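Local coordinates for protein citryl-spermidine/3,4-dihydroxybenzoyl-citryl-spermidine:spermidine ligase (Bacillus anthracis, PDB 3TO3) that catalyses the ATP-dependent condensation of spermidine with citryl-spermidine intermediates in the biosynthesis of the siderophore petrobactin, at residues E38-P43 / L572-L577; K64-E69 / R89-K94. All coordinates share one frame; numbering follows the deposited sequence. Where two conformers were deposited one is given.

Contact 1 (E38-P43 / L572-L577); sequences EGIITP and LTKRRL
The carboxylate of E38 meets the backbone of segment 572-577, whose residues 572-576 have helical backbone angles, and holds K574 N with OE1 and T573 N with OE2. K574 N donates to OE1 at 2.8 Å, reaching it from the syn side and slightly out of the carboxylate plane. T573 N donates to the syn lone pair of OE2 at 3.0 Å, with an N-H...O angle of 162°. Both bonds therefore fall on the inner sides of the two oxygens, which fixes the rotation of the group. L572 N also lies 3.1 Å from OE2. Y163 OH is a further hydrogen-bond partner of OE2, and the side chain of T573 is tied through OG1 to S34 OG. The N-H groups of L572 to K574 around it would be expected to favour the charged form of E38.

Beside this polar grip, I40 supplies the apolar half. Its CD1 rests 3.5 Å from K574 N and 3.8 Å from T573 CG2, while CG2, anti to the backbone N, packs 4.0 Å from L577 CD1. L35 of helix 18-37 touches both I40 and T573, and F121 of helix 115-138 covers T573 and L577.

G39, with positive phi (74°), closes helix 18-37, and the chain turns there so that E38 and I40 both face 572-577. E38 reaches over with its chain extended beyond CG. The arrangement joins a Schellman motif at a helix C-terminus to a segment whose N-H groups of T573 and K574 are bound by a carboxylate from a distant part of the chain.

Contact 2 (K64-E69 / R89-K94); sequences KSVTYE and RVQDGK
T67 and V90 form an antiparallel hydrogen-bonded pair, closed by V90 N to T67 O at 2.6 Å, with the donor nearly along the C=O axis, and by T67 N to V90 O at 3.0 Å; Y68 and R89 follow as a non-hydrogen-bonded pair. The motif is part of an antiparallel sheet in which strand 88-90 pairs with strand 65-74 and, through the hairpin turn 91-93, with strand 94-96. Strand 52-59 borders strand 65-74 as well, through backbone bonds of V66 with G58 and Y68 with I56.

On the face carrying Y68 and R89, the arginine meets two neighbours. V66 CG2 sits 3.5 Å above the guanidinium plane, over its centre, and Y68 OH lies at the guanidinium edge, in plane. The tyrosine ring and the guanidinium are turned 71° apart, and Y68 CE1 approaches R89 CB to 3.5 Å. R89 CG is anti to the backbone N (chi1 -177°) and the chain runs extended to NE, crossing the Y68 side chain obliquely. E106 of helix 100-110 receives both polar ends, through a salt bridge from R89 NE and a hydrogen bond with Y68 OH, so helix and sheet are tied at one carboxylate. F103 meets the Y68 ring edge-to-face.

On the T67 and V90 face, V90 CG2 touches E69 CD. Charged side chains flank the pair: K94 NZ crosses to E69 OE1 in a weak salt bridge, and K64 NZ makes another weak one with D92 OD1 that depends on the D92 conformer given. K64 CD also lies 3.6 Å from Q91 NE2, which is held by D60 and bonds weakly to S65 O at 3.3 Å.

How the contacts relate
Contact 2 is nested along the chain inside the long loop that contact 1 closes; their centres are 21 Å apart and their nearest atoms about 6 Å apart, without touching. Strand 52-59 links them in the fold: its I56 touches I41 and P43 of segment 38-43, its F54 touches P43, and the same strand pairs with strand 65-74. Contact 1 joins this N-terminal part to the region of the nucleotide site, with the L572 side chain about 9 Å from the bound ATP and about 11 Å from that of R311, an ATP-binding residue. Contact 2, a surface contact centred 37 Å from the chain centre, lies away from the annotated sites.

Contact 1 (E38-P43 / L572-L577)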
# COMPACT_ATOMS: atom_id res chain seq x y z
N GLU B 38 -16.10 22.14 11.37
CA GLU B 38 -15.81 22.64 10.02
C GLU B 38 -17.09 22.71 9.19
O GLU B 38 -17.07 23.07 8.03
CB GLU B 38 -14.79 21.74 9.31
CG GLU B 38 -13.46 21.69 10.00
CD GLU B 38 -12.41 20.82 9.28
OE1 GLU B 38 -12.57 20.47 8.08
OE2 GLU B 38 -11.39 20.50 9.95
N GLY B 39 -18.21 22.30 9.78
CA GLY B 39 -19.50 22.33 9.10
C GLY B 39 -19.65 21.25 8.05
O GLY B 39 -20.47 21.37 7.18
N ILE B 40 -18.84 20.19 8.10
CA ILE B 40 -19.00 19.11 7.14
C ILE B 40 -20.36 18.44 7.36
O ILE B 40 -21.00 17.99 6.40
CB ILE B 40 -17.86 18.08 7.27
CG1 ILE B 40 -16.54 18.74 6.88
CG2 ILE B 40 -18.11 16.84 6.41
CD1 ILE B 40 -15.32 18.02 7.37
N ILE B 41 -20.80 18.37 8.61
CA ILE B 41 -22.15 17.95 8.95
C ILE B 41 -22.81 19.07 9.79
O ILE B 41 -22.13 19.86 10.48
CB ILE B 41 -22.17 16.64 9.77
CG1 ILE B 41 -21.34 16.85 11.04
CG2 ILE B 41 -21.59 15.49 8.98
CD1 ILE B 41 -21.38 15.69 12.00
N THR B 42 -24.13 19.13 9.74
CA THR B 42 -24.84 20.21 10.41
C THR B 42 -25.94 19.58 11.27
O THR B 42 -27.10 19.56 10.91
CB THR B 42 -25.42 21.22 9.38
OG1 THR B 42 -26.10 20.49 8.35
CG2 THR B 42 -24.28 22.04 8.70
N PRO B 43 -25.56 19.04 12.43
CA PRO B 43 -26.54 18.34 13.26
C PRO B 43 -27.59 19.31 13.78
O PRO B 43 -27.37 20.51 13.71
CB PRO B 43 -25.69 17.79 14.41
CG PRO B 43 -24.49 18.70 14.45
CD PRO B 43 -24.21 19.06 13.03
N LEU B 572 -9.24 21.35 7.83
CA LEU B 572 -8.27 20.29 7.60
C LEU B 572 -8.91 18.93 7.32
O LEU B 572 -8.46 18.18 6.47
CB LEU B 572 -7.34 20.18 8.81
CG LEU B 572 -6.58 21.47 9.16
CD1 LEU B 572 -6.05 21.39 10.57
CD2 LEU B 572 -5.46 21.74 8.18
N THR B 573 -9.96 18.62 8.06
CA THR B 573 -10.69 17.40 7.85
C THR B 573 -11.43 17.44 6.50
O THR B 573 -11.40 16.47 5.77
CB THR B 573 -11.65 17.15 9.03
OG1 THR B 573 -10.88 17.02 10.23
CG2 THR B 573 -12.46 15.90 8.81
N LYS B 574 -12.06 18.56 6.16
CA LYS B 574 -12.80 18.62 4.91
C LYS B 574 -11.93 18.18 3.73
O LYS B 574 -12.39 17.52 2.78
CB LYS B 574 -13.37 20.01 4.65
CG LYS B 574 -14.29 20.07 3.44
CD LYS B 574 -14.93 21.46 3.37
CE LYS B 574 -15.94 21.61 2.22
NZ LYS B 574 -17.31 21.14 2.61
N ARG B 575 -10.65 18.53 3.82
CA ARG B 575 -9.72 18.25 2.75
C ARG B 575 -9.54 16.74 2.48
O ARG B 575 -9.20 16.33 1.37
CB ARG B 575 -8.38 18.93 3.04
CG ARG B 575 -7.43 18.97 1.86
CD ARG B 575 -6.57 20.21 1.96
NE ARG B 575 -6.67 20.81 3.29
CZ ARG B 575 -6.28 22.05 3.57
NH1 ARG B 575 -6.41 22.52 4.81
NH2 ARG B 575 -5.77 22.82 2.62
N ARG B 576 -9.79 15.92 3.50
CA ARG B 576 -9.60 14.48 3.41
C ARG B 576 -10.80 13.80 2.81
O ARG B 576 -10.73 12.59 2.51
CB ARG B 576 -9.37 13.88 4.80
CG ARG B 576 -8.52 14.71 5.71
CD ARG B 576 -7.17 14.06 5.95
NE ARG B 576 -7.11 13.42 7.26
CZ ARG B 576 -6.88 14.06 8.40
NH1 ARG B 576 -6.67 15.38 8.39
NH2 ARG B 576 -6.85 13.40 9.56
N LEU B 577 -11.94 14.51 2.75
CA LEU B 577 -13.16 13.95 2.13
C LEU B 577 -13.49 14.37 0.69
O LEU B 577 -14.52 13.95 0.16
CB LEU B 577 -14.36 14.19 3.04
CG LEU B 577 -14.05 13.84 4.50
CD1 LEU B 577 -15.04 14.50 5.41
CD2 LEU B 577 -13.98 12.33 4.73

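Contact 2 (K64-E69 / R89-K94)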
# COMPACT_ATOMS: atom_id res chain seq x y z
N LYS B 64 -32.66 2.92 6.25
CA LYS B 64 -33.53 3.32 7.36
C LYS B 64 -32.80 4.35 8.23
O LYS B 64 -31.59 4.22 8.53
CB LYS B 64 -33.98 2.10 8.18
CG LYS B 64 -34.98 2.43 9.29
CD LYS B 64 -35.15 1.28 10.29
CE LYS B 64 -35.60 1.81 11.66
NZ LYS B 64 -35.79 0.75 12.70
N SER B 65 -33.53 5.39 8.64
CA SER B 65 -32.89 6.47 9.35
C SER B 65 -32.30 6.04 10.70
O SER B 65 -32.79 5.13 11.38
CB SER B 65 -33.81 7.69 9.47
OG SER B 65 -34.71 7.55 10.55
N VAL B 66 -31.20 6.68 11.04
CA VAL B 66 -30.53 6.42 12.30
C VAL B 66 -30.09 7.79 12.80
O VAL B 66 -29.97 8.72 12.02
CB VAL B 66 -29.33 5.50 12.07
CG1 VAL B 66 -28.16 6.28 11.49
CG2 VAL B 66 -28.92 4.84 13.34
N THR B 67 -29.86 7.91 14.10
CA THR B 67 -29.41 9.17 14.69
C THR B 67 -28.25 8.91 15.64
O THR B 67 -28.29 7.97 16.43
CB THR B 67 -30.57 9.89 15.43
OG1 THR B 67 -31.34 10.62 14.47
CG2 THR B 67 -30.05 10.87 16.45
N TYR B 68 -27.20 9.74 15.55
CA TYR B 68 -26.12 9.74 16.54
C TYR B 68 -26.24 10.93 17.48
O TYR B 68 -26.44 12.05 17.04
CB TYR B 68 -24.77 9.75 15.85
CG TYR B 68 -24.51 8.49 15.08
CD1 TYR B 68 -23.92 7.41 15.70
CD2 TYR B 68 -24.88 8.36 13.75
CE1 TYR B 68 -23.69 6.25 15.03
CE2 TYR B 68 -24.65 7.18 13.05
CZ TYR B 68 -24.04 6.14 13.72
OH TYR B 68 -23.76 4.95 13.11
N GLU B 69 -26.12 10.67 18.78
CA GLU B 69 -26.37 11.68 19.80
C GLU B 69 -25.16 11.87 20.68
O GLU B 69 -24.52 10.91 21.07
CB GLU B 69 -27.51 11.26 20.73
CG GLU B 69 -28.89 11.42 20.16
CD GLU B 69 -30.00 11.08 21.17
OE1 GLU B 69 -29.68 10.80 22.36
OE2 GLU B 69 -31.18 11.10 20.76
N ARG B 89 -25.45 5.66 19.10
CA ARG B 89 -26.27 5.41 17.93
C ARG B 89 -27.70 5.07 18.35
O ARG B 89 -27.94 4.10 19.06
CB ARG B 89 -25.69 4.27 17.11
CG ARG B 89 -26.45 3.95 15.81
CD ARG B 89 -25.75 2.82 15.12
NE ARG B 89 -26.24 2.51 13.78
CZ ARG B 89 -27.25 1.68 13.52
NH1 ARG B 89 -27.91 1.10 14.52
NH2 ARG B 89 -27.59 1.44 12.27
N VAL B 90 -28.66 5.87 17.89
CA VAL B 90 -30.06 5.64 18.22
C VAL B 90 -30.90 5.19 17.04
O VAL B 90 -31.09 5.94 16.07
CB VAL B 90 -30.69 6.90 18.77
CG1 VAL B 90 -32.10 6.60 19.27
CG2 VAL B 90 -29.81 7.45 19.88
N GLN B 91 -31.36 3.94 17.07
CA GLN B 91 -32.37 3.52 16.13
C GLN B 91 -33.56 2.90 16.85
O GLN B 91 -34.60 3.54 17.06
CB GLN B 91 -31.76 2.51 15.17
CG GLN B 91 -32.71 1.98 14.13
CD GLN B 91 -31.95 1.31 13.01
OE1 GLN B 91 -31.34 0.25 13.21
NE2 GLN B 91 -31.94 1.95 11.84
N ASP B 92 -33.40 1.66 17.28
CA ASP B 92 -34.44 1.04 18.07
C ASP B 92 -34.06 1.30 19.51
O ASP B 92 -34.79 1.97 20.24
CB ASP B 92 -34.59 -0.45 17.75
CG ASP B 92 -35.48 -0.69 16.53
OD1 ASP B 92 -36.14 0.27 16.06
OD2 ASP B 92 -35.53 -1.84 16.05
N GLY B 93 -32.91 0.78 19.92
CA GLY B 93 -32.39 1.09 21.23
C GLY B 93 -31.29 2.11 21.06
O GLY B 93 -31.14 2.74 20.00
N LYS B 94 -30.52 2.27 22.13
CA LYS B 94 -29.41 3.19 22.16
C LYS B 94 -28.16 2.36 22.42
O LYS B 94 -28.16 1.47 23.27
CB LYS B 94 -29.63 4.21 23.26
CG LYS B 94 -30.71 5.21 22.96
CD LYS B 94 -30.72 6.33 24.00
CE LYS B 94 -31.27 7.64 23.42
NZ LYS B 94 -31.29 8.78 24.40